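PDB 6QK4: membrane-bound lytic murein transglycosylase A from Burkholderia pseudomallei, which probably cleaves the beta-1,4 linkage between N-acetylmuramic acid and N-acetylglucosamine in peptidoglycan, leaving a 1,6-anhydro bond on the muramic acid. Local coordinates for residues Q50-R54 against L263-L267; L282-L288 against N300-Q306. All blocks are in the same frame, centred on the assembly; numbering follows the deposited sequence.

In the fold
Asn51 joins the two contacts: it belongs to interaction 1 and bonds to both segments of interaction 2. Interaction 1 sets helix 44-55 against the loop 263-267, and interaction 2 is the hairpin 282-288 with 300-306 in the 3D domain; their centres lie 12 Å apart, on the same side of the chain's centre. Asn51 ND2 is 2.8 Å from Gly283 O and Asn51 OD1 3.0 Å from Gln306 NE2, two probable hydrogen bonds, one to the backbone of the loop before strand 285-291, the other to a side chain near the end of strand 298-307. Packing continues the join, with Leu263 CB 3.6 Å from Gln306 O. Helix and loop thus cover the hairpin's end where Gly283 and Gln306 lie.

Interaction 1 of 2, residues Q50-R54 against L263-L267; sequences QNCAR and LGVPL
Arg54, on the last turn of helix 44-55, lies along the loop 263-267, which runs between strands 240-244 and 272-274 in a protein with a 3D domain, a family of the double-psi beta-barrel clan. This is helix-on-loop packing without a hydrogen bond between the two segments, and the arginine can be followed outward. Its CB rests 3.9 Å from Leu263 CD1. The chain then bends (chi2 -68°), and CG touches both Leu263 O and Val265 CG1. CD and NE continue past the same carbonyl oxygen. At the tip, Arg54 NH2 comes within 3.2 Å of Gly264 O, but the angle is too poor for a hydrogen bond; meanwhile Val265 CG1 sits over the centre of one guanidinium face, 4.2 Å above its plane. Glycine at position 264 leaves the backbone close to the arginine, and its positive phi of 93° suits a residue with no CB.

One turn earlier, Gln50 slides past Val265 in the opposite direction. Its chain is bent about the CB-CG bond and crosses the proline ring at about a right angle, placing OE1 against Pro266 CD, at 3.4 Å, and Val265 CB, at 3.6 Å. Deeper in, Asn51 turns its amide toward the hairpin of strands 285-291 and 298-307, where Gly283 and Gln306 hold it. The neighbouring Cys52 ties the helix to Cys65 by a disulfide. Leu263 reaches across to the Asn51 amide and brings CD2 to 3.6 Å from Asn51 OD1.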
ATOM      1  N   GLN A  50      -6.668  -1.444  16.369  1.00 22.00           N
ATOM      2  CA  GLN A  50      -6.542  -2.681  15.580  1.00 22.76           C
ATOM      3  C   GLN A  50      -5.390  -3.520  16.104  1.00 22.63           C
ATOM      4  O   GLN A  50      -5.512  -4.727  16.229  1.00 23.08           O
ATOM      5  CB  GLN A  50      -6.331  -2.377  14.090  1.00 21.03           C
ATOM      6  CG  GLN A  50      -7.511  -1.691  13.449  1.00 26.01           C
ATOM      7  CD  GLN A  50      -8.740  -2.656  13.343  1.00 33.54           C
ATOM      8  OE1 GLN A  50      -8.663  -3.860  13.642  1.00 30.68           O
ATOM      9  NE2 GLN A  50      -9.849  -2.120  12.886  1.00 40.89           N
ATOM     10  N   ASN A  51      -4.260  -2.888  16.427  1.00 19.66           N
ATOM     11  CA  ASN A  51      -3.142  -3.617  17.027  1.00 22.91           C
ATOM     12  C   ASN A  51      -3.571  -4.366  18.294  1.00 23.63           C
ATOM     13  O   ASN A  51      -3.272  -5.547  18.464  1.00 22.12           O
ATOM     14  CB  ASN A  51      -2.037  -2.620  17.357  1.00 22.12           C
ATOM     15  CG  ASN A  51      -0.666  -3.150  17.087  1.00 22.49           C
ATOM     16  OD1 ASN A  51      -0.350  -3.529  15.949  1.00 21.98           O
ATOM     17  ND2 ASN A  51       0.204  -3.090  18.104  1.00 20.56           N
ATOM     18  N   CYS A  52      -4.265  -3.680  19.197  1.00 25.04           N
ATOM     19  CA  CYS A  52      -4.699  -4.286  20.460  1.00 24.68           C
ATOM     20  C   CYS A  52      -5.694  -5.409  20.274  1.00 23.25           C
ATOM     21  O   CYS A  52      -5.848  -6.253  21.179  1.00 24.56           O
ATOM     22  CB  CYS A  52      -5.306  -3.200  21.303  1.00 26.59           C
ATOM     23  SG  CYS A  52      -4.049  -2.208  22.153  1.00 29.01           S
ATOM     24  N   ALA A  53      -6.412  -5.426  19.140  1.00 20.46           N
ATOM     25  CA  ALA A  53      -7.296  -6.558  18.871  1.00 24.45           C
ATOM     26  C   ALA A  53      -6.513  -7.866  18.831  1.00 28.21           C
ATOM     27  O   ALA A  53      -7.091  -8.927  19.045  1.00 30.73           O
ATOM     28  CB  ALA A  53      -8.058  -6.414  17.549  1.00 27.07           C
ATOM     29  N   ARG A  54      -5.220  -7.820  18.504  1.00 21.73           N
ATOM     30  CA  ARG A  54      -4.387  -9.028  18.523  1.00 19.13           C
ATOM     31  C   ARG A  54      -3.430  -9.096  19.704  1.00 21.28           C
ATOM     32  O   ARG A  54      -2.941 -10.174  20.003  1.00 24.93           O
ATOM     33  CB  ARG A  54      -3.576  -9.148  17.233  1.00 21.81           C
ATOM     34  CG  ARG A  54      -4.455  -9.407  16.020  1.00 23.92           C
ATOM     35  CD  ARG A  54      -5.060 -10.820  16.140  1.00 29.49           C
ATOM     36  NE  ARG A  54      -5.891 -11.201  15.001  1.00 44.18           N
ATOM     37  CZ  ARG A  54      -7.182 -10.876  14.882  1.00 53.40           C
ATOM     38  NH1 ARG A  54      -7.786 -10.199  15.857  1.00 58.13           N
ATOM     39  NH2 ARG A  54      -7.875 -11.230  13.795  1.00 52.13           N
ATOM     40  N   LEU A 263      -1.113  -9.382  10.018  1.00 21.53           N
ATOM     41  CA  LEU A 263      -1.457  -9.404  11.424  1.00 20.51           C
ATOM     42  C   LEU A 263      -2.913  -9.850  11.640  1.00 23.49           C
ATOM     43  O   LEU A 263      -3.277 -10.285  12.740  1.00 24.38           O
ATOM     44  CB  LEU A 263      -1.152  -8.010  12.053  1.00 20.83           C
ATOM     45  CG  LEU A 263      -1.537  -7.844  13.563  1.00 21.79           C
ATOM     46  CD1 LEU A 263      -0.762  -8.808  14.519  1.00 21.75           C
ATOM     47  CD2 LEU A 263      -1.259  -6.375  14.022  1.00 21.60           C
ATOM     48  N   GLY A 264      -3.714  -9.879  10.604  1.00 23.71           N
ATOM     49  CA  GLY A 264      -5.089 -10.289  10.732  1.00 23.19           C
ATOM     50  C   GLY A 264      -6.068  -9.175  10.966  1.00 26.27           C
ATOM     51  O   GLY A 264      -7.246  -9.468  11.217  1.00 25.88           O
ATOM     52  N   VAL A 265      -5.632  -7.914  10.855  1.00 23.27           N
ATOM     53  CA  VAL A 265      -6.506  -6.782  11.131  1.00 24.76           C
ATOM     54  C   VAL A 265      -6.525  -5.887   9.913  1.00 21.31           C
ATOM     55  O   VAL A 265      -5.541  -5.825   9.173  1.00 22.03           O
ATOM     56  CB  VAL A 265      -6.060  -6.010  12.399  1.00 24.51           C
ATOM     57  CG1 VAL A 265      -6.128  -6.943  13.574  1.00 23.96           C
ATOM     58  CG2 VAL A 265      -4.641  -5.433  12.269  1.00 26.27           C
ATOM     59  N   PRO A 266      -7.594  -5.133   9.712  1.00 24.62           N
ATOM     60  CA  PRO A 266      -7.622  -4.145   8.614  1.00 26.36           C
ATOM     61  C   PRO A 266      -6.499  -3.119   8.768  1.00 24.09           C
ATOM     62  O   PRO A 266      -6.270  -2.583   9.859  1.00 24.63           O
ATOM     63  CB  PRO A 266      -8.979  -3.459   8.790  1.00 29.59           C
ATOM     64  CG  PRO A 266      -9.805  -4.376   9.621  1.00 29.54           C
ATOM     65  CD  PRO A 266      -8.834  -5.153  10.510  1.00 26.50           C
ATOM     66  N   LEU A 267      -5.800  -2.861   7.681  1.00 21.31           N
ATOM     67  CA  LEU A 267      -4.754  -1.807   7.663  1.00 19.47           C
ATOM     68  C   LEU A 267      -5.356  -0.408   7.730  1.00 24.15           C
ATOM     69  O   LEU A 267      -6.409  -0.131   7.154  1.00 25.31           O
ATOM     70  CB  LEU A 267      -3.912  -1.946   6.394  1.00 24.16           C
ATOM     71  CG  LEU A 267      -3.302  -3.333   6.165  1.00 23.16           C
ATOM     72  CD1 LEU A 267      -2.524  -3.426   4.863  1.00 27.00           C
ATOM     73  CD2 LEU A 267      -2.375  -3.612   7.321  1.00 24.99           C
TER

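Interaction 2 of 2, residues L282-L288 against N300-Q306; sequences LGTPVFL and NRLVFAQ
Phe287 lays its ring along the backbone of the facing strand, crossing the Asn300 side chain with ring and amide planes only 12° apart. With CG anti to the backbone N (chi1 -166°), the ring swings toward 300-302: CZ meets Asn300 CB at 3.8 Å, CD1 meets Leu302 CB, and Arg301 O stands over one face, displaced toward the rim. On the same side of the hairpin, the proline ring of Pro285 meets the Phe304 ring obliquely, Pro285 CB lying 3.7 Å from Phe304 CE2. Beyond it, helix 44-55 covers Phe304 through Ala47, Leu48 and Asn51.

The opposite face carries Val286, Leu288, Arg301 and Val303. Val303 CG2 lies between the backbone N and carbonyl carbon of its own residue and touches both Val286 CB, at 4.0 Å, and Leu288 CB; Tyr320 of strand 317-324 packs against Leu288, Arg301 and Val303.

Between these faces, Val286 and Val303 exchange two hydrogen bonds, as do Leu288 and Arg301. Toward the other end, Ala305 N bonds Thr284 O, and Gly283 N reaches Ala305 O at 2.8 Å in an almost straight bond (177°). Strands 285-291 and 298-307 form an antiparallel beta hairpin, extended by strand 336-346 beside the first and strand 272-274 beside the second, within the 3D domain and consistent with the double-psi beta-barrel of its clan.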
ATOM      1  N   LEU A 282       5.471  -8.477  13.925  1.00 18.46           N
ATOM      2  CA  LEU A 282       4.140  -7.912  13.765  1.00 19.98           C
ATOM      3  C   LEU A 282       3.585  -7.460  15.116  1.00 18.50           C
ATOM      4  O   LEU A 282       3.753  -8.115  16.166  1.00 19.27           O
ATOM      5  CB  LEU A 282       3.206  -8.932  13.106  1.00 20.27           C
ATOM      6  CG  LEU A 282       3.538  -9.222  11.653  1.00 21.48           C
ATOM      7  CD1 LEU A 282       2.716 -10.428  11.194  1.00 22.99           C
ATOM      8  CD2 LEU A 282       3.358  -8.020  10.707  1.00 23.80           C
ATOM      9  N   GLY A 283       2.958  -6.277  15.094  1.00 20.80           N
ATOM     10  CA  GLY A 283       2.439  -5.631  16.287  1.00 20.25           C
ATOM     11  C   GLY A 283       3.342  -4.514  16.823  1.00 21.10           C
ATOM     12  O   GLY A 283       2.891  -3.735  17.669  1.00 19.75           O
ATOM     13  N   THR A 284       4.599  -4.420  16.338  1.00 21.41           N
ATOM     14  CA  THR A 284       5.526  -3.401  16.873  1.00 18.41           C
ATOM     15  C   THR A 284       5.083  -2.040  16.370  1.00 16.93           C
ATOM     16  O   THR A 284       4.959  -1.851  15.149  1.00 20.00           O
ATOM     17  CB  THR A 284       6.975  -3.655  16.405  1.00 21.84           C
ATOM     18  OG1 THR A 284       7.359  -5.019  16.710  1.00 21.50           O
ATOM     19  CG2 THR A 284       7.942  -2.666  17.071  1.00 21.88           C
ATOM     20  N   PRO A 285       4.867  -1.063  17.243  1.00 16.82           N
ATOM     21  CA  PRO A 285       4.729   0.320  16.760  1.00 16.72           C
ATOM     22  C   PRO A 285       6.107   0.858  16.396  1.00 18.31           C
ATOM     23  O   PRO A 285       7.102   0.529  17.036  1.00 17.74           O
ATOM     24  CB  PRO A 285       4.159   1.085  17.978  1.00 18.11           C
ATOM     25  CG  PRO A 285       3.822  -0.036  19.024  1.00 17.97           C
ATOM     26  CD  PRO A 285       4.821  -1.154  18.720  1.00 17.52           C
ATOM     27  N   VAL A 286       6.169   1.692  15.352  1.00 17.79           N
ATOM     28  CA  VAL A 286       7.426   2.166  14.779  1.00 17.34           C
ATOM     29  C   VAL A 286       7.258   3.663  14.542  1.00 18.91           C
ATOM     30  O   VAL A 286       6.284   4.083  13.903  1.00 19.84           O
ATOM     31  CB  VAL A 286       7.766   1.504  13.425  1.00 16.60           C
ATOM     32  CG1 VAL A 286       9.145   2.024  12.885  1.00 17.55           C
ATOM     33  CG2 VAL A 286       7.822  -0.024  13.573  1.00 17.07           C
ATOM     34  N   PHE A 287       8.225   4.482  15.021  1.00 16.79           N
ATOM     35  CA  PHE A 287       8.201   5.871  14.609  1.00 16.98           C
ATOM     36  C   PHE A 287       9.082   5.974  13.377  1.00 19.65           C
ATOM     37  O   PHE A 287      10.256   5.571  13.425  1.00 19.05           O
ATOM     38  CB  PHE A 287       8.657   6.846  15.716  1.00 18.55           C
ATOM     39  CG  PHE A 287       8.290   8.267  15.330  1.00 18.66           C
ATOM     40  CD1 PHE A 287       6.972   8.682  15.435  1.00 18.63           C
ATOM     41  CD2 PHE A 287       9.209   9.105  14.711  1.00 20.07           C
ATOM     42  CE1 PHE A 287       6.576   9.904  15.044  1.00 20.79           C
ATOM     43  CE2 PHE A 287       8.800  10.398  14.258  1.00 22.33           C
ATOM     44  CZ  PHE A 287       7.468  10.777  14.389  1.00 20.85           C
ATOM     45  N   LEU A 288       8.483   6.421  12.261  1.00 17.70           N
ATOM     46  CA  LEU A 288       9.121   6.442  10.961  1.00 18.36           C
ATOM     47  C   LEU A 288       9.449   7.889  10.589  1.00 20.93           C
ATOM     48  O   LEU A 288       8.565   8.727  10.565  1.00 21.66           O
ATOM     49  CB  LEU A 288       8.169   5.791   9.924  1.00 19.55           C
ATOM     50  CG  LEU A 288       8.736   5.565   8.533  1.00 25.50           C
ATOM     51  CD1 LEU A 288       9.988   4.685   8.546  1.00 24.62           C
ATOM     52  CD2 LEU A 288       7.634   4.925   7.621  1.00 25.00           C
ATOM     53  N   ASN A 300       7.088  12.439   9.065  1.00 19.16           N
ATOM     54  CA  ASN A 300       7.392  11.843  10.359  1.00 20.48           C
ATOM     55  C   ASN A 300       6.122  11.221  10.914  1.00 24.64           C
ATOM     56  O   ASN A 300       5.137  11.929  11.135  1.00 23.19           O
ATOM     57  CB  ASN A 300       7.897  12.929  11.323  1.00 22.44           C
ATOM     58  CG  ASN A 300       9.332  13.361  10.986  1.00 26.74           C
ATOM     59  OD1 ASN A 300      10.293  12.685  11.354  1.00 32.08           O
ATOM     60  ND2 ASN A 300       9.468  14.502  10.324  1.00 29.83           N
ATOM     61  N   ARG A 301       6.099   9.889  11.087  1.00 18.64           N
ATOM     62  CA  ARG A 301       4.783   9.251  11.254  1.00 17.77           C
ATOM     63  C   ARG A 301       4.922   8.074  12.218  1.00 17.96           C
ATOM     64  O   ARG A 301       5.797   7.217  11.999  1.00 20.41           O
ATOM     65  CB  ARG A 301       4.235   8.640   9.923  1.00 23.81           C
ATOM     66  CG  ARG A 301       3.137   9.376   9.120  1.00 38.27           C
ATOM     67  CD  ARG A 301       1.877   9.268   9.794  1.00 37.24           C
ATOM     68  NE  ARG A 301       0.647   9.656   9.121  1.00 36.25           N
ATOM     69  CZ  ARG A 301       0.003  10.803   9.303  1.00 46.75           C
ATOM     70  NH1 ARG A 301       0.568  11.802   9.988  1.00 50.21           N
ATOM     71  NH2 ARG A 301      -1.186  10.974   8.745  1.00 52.64           N
ATOM     72  N   LEU A 302       4.078   8.020  13.252  1.00 16.49           N
ATOM     73  CA  LEU A 302       3.949   6.821  14.079  1.00 16.10           C
ATOM     74  C   LEU A 302       3.065   5.840  13.332  1.00 18.36           C
ATOM     75  O   LEU A 302       1.926   6.162  12.988  1.00 21.10           O
ATOM     76  CB  LEU A 302       3.339   7.154  15.439  1.00 18.01           C
ATOM     77  CG  LEU A 302       3.166   5.928  16.373  1.00 20.06           C
ATOM     78  CD1 LEU A 302       4.484   5.234  16.762  1.00 20.72           C
ATOM     79  CD2 LEU A 302       2.413   6.385  17.601  1.00 23.29           C
ATOM     80  N   VAL A 303       3.613   4.661  13.054  1.00 19.16           N
ATOM     81  CA  VAL A 303       2.922   3.618  12.309  1.00 19.52           C
ATOM     82  C   VAL A 303       3.021   2.314  13.111  1.00 17.77           C
ATOM     83  O   VAL A 303       3.722   2.199  14.145  1.00 16.90           O
ATOM     84  CB  VAL A 303       3.525   3.439  10.901  1.00 19.09           C
ATOM     85  CG1 VAL A 303       3.465   4.809  10.119  1.00 18.44           C
ATOM     86  CG2 VAL A 303       5.013   3.034  10.986  1.00 18.32           C
ATOM     87  N   PHE A 304       2.311   1.287  12.611  1.00 16.22           N
ATOM     88  CA  PHE A 304       2.323  -0.019  13.297  1.00 17.67           C
ATOM     89  C   PHE A 304       2.677  -1.097  12.297  1.00 17.44           C
ATOM     90  O   PHE A 304       2.176  -1.080  11.176  1.00 18.96           O
ATOM     91  CB  PHE A 304       0.953  -0.323  13.920  1.00 16.38           C
ATOM     92  CG  PHE A 304       0.628   0.577  15.087  1.00 20.27           C
ATOM     93  CD1 PHE A 304       0.106   1.820  14.851  1.00 19.96           C
ATOM     94  CD2 PHE A 304       0.792   0.109  16.407  1.00 19.51           C
ATOM     95  CE1 PHE A 304      -0.191   2.660  15.955  1.00 20.22           C
ATOM     96  CE2 PHE A 304       0.509   0.926  17.518  1.00 19.09           C
ATOM     97  CZ  PHE A 304       0.031   2.229  17.245  1.00 17.57           C
ATOM     98  N   ALA A 305       3.577  -2.011  12.688  1.00 19.54           N
ATOM     99  CA  ALA A 305       3.959  -3.125  11.807  1.00 16.68           C
ATOM    100  C   ALA A 305       2.835  -4.151  11.757  1.00 18.49           C
ATOM    101  O   ALA A 305       2.632  -4.916  12.705  1.00 19.77           O
ATOM    102  CB  ALA A 305       5.265  -3.741  12.328  1.00 22.40           C
ATOM    103  N   GLN A 306       2.043  -4.129  10.668  1.00 17.79           N
ATOM    104  CA  GLN A 306       0.813  -4.891  10.623  1.00 19.44           C
ATOM    105  C   GLN A 306       0.742  -5.673   9.343  1.00 19.68           C
ATOM    106  O   GLN A 306      -0.328  -6.237   9.054  1.00 19.19           O
ATOM    107  CB  GLN A 306      -0.434  -3.995  10.781  1.00 19.89           C
ATOM    108  CG  GLN A 306      -0.391  -3.238  12.184  1.00 18.43           C
ATOM    109  CD  GLN A 306      -1.616  -2.358  12.445  1.00 20.03           C
ATOM    110  OE1 GLN A 306      -2.119  -1.659  11.539  1.00 21.16           O
ATOM    111  NE2 GLN A 306      -1.989  -2.258  13.717  1.00 20.10           N
TER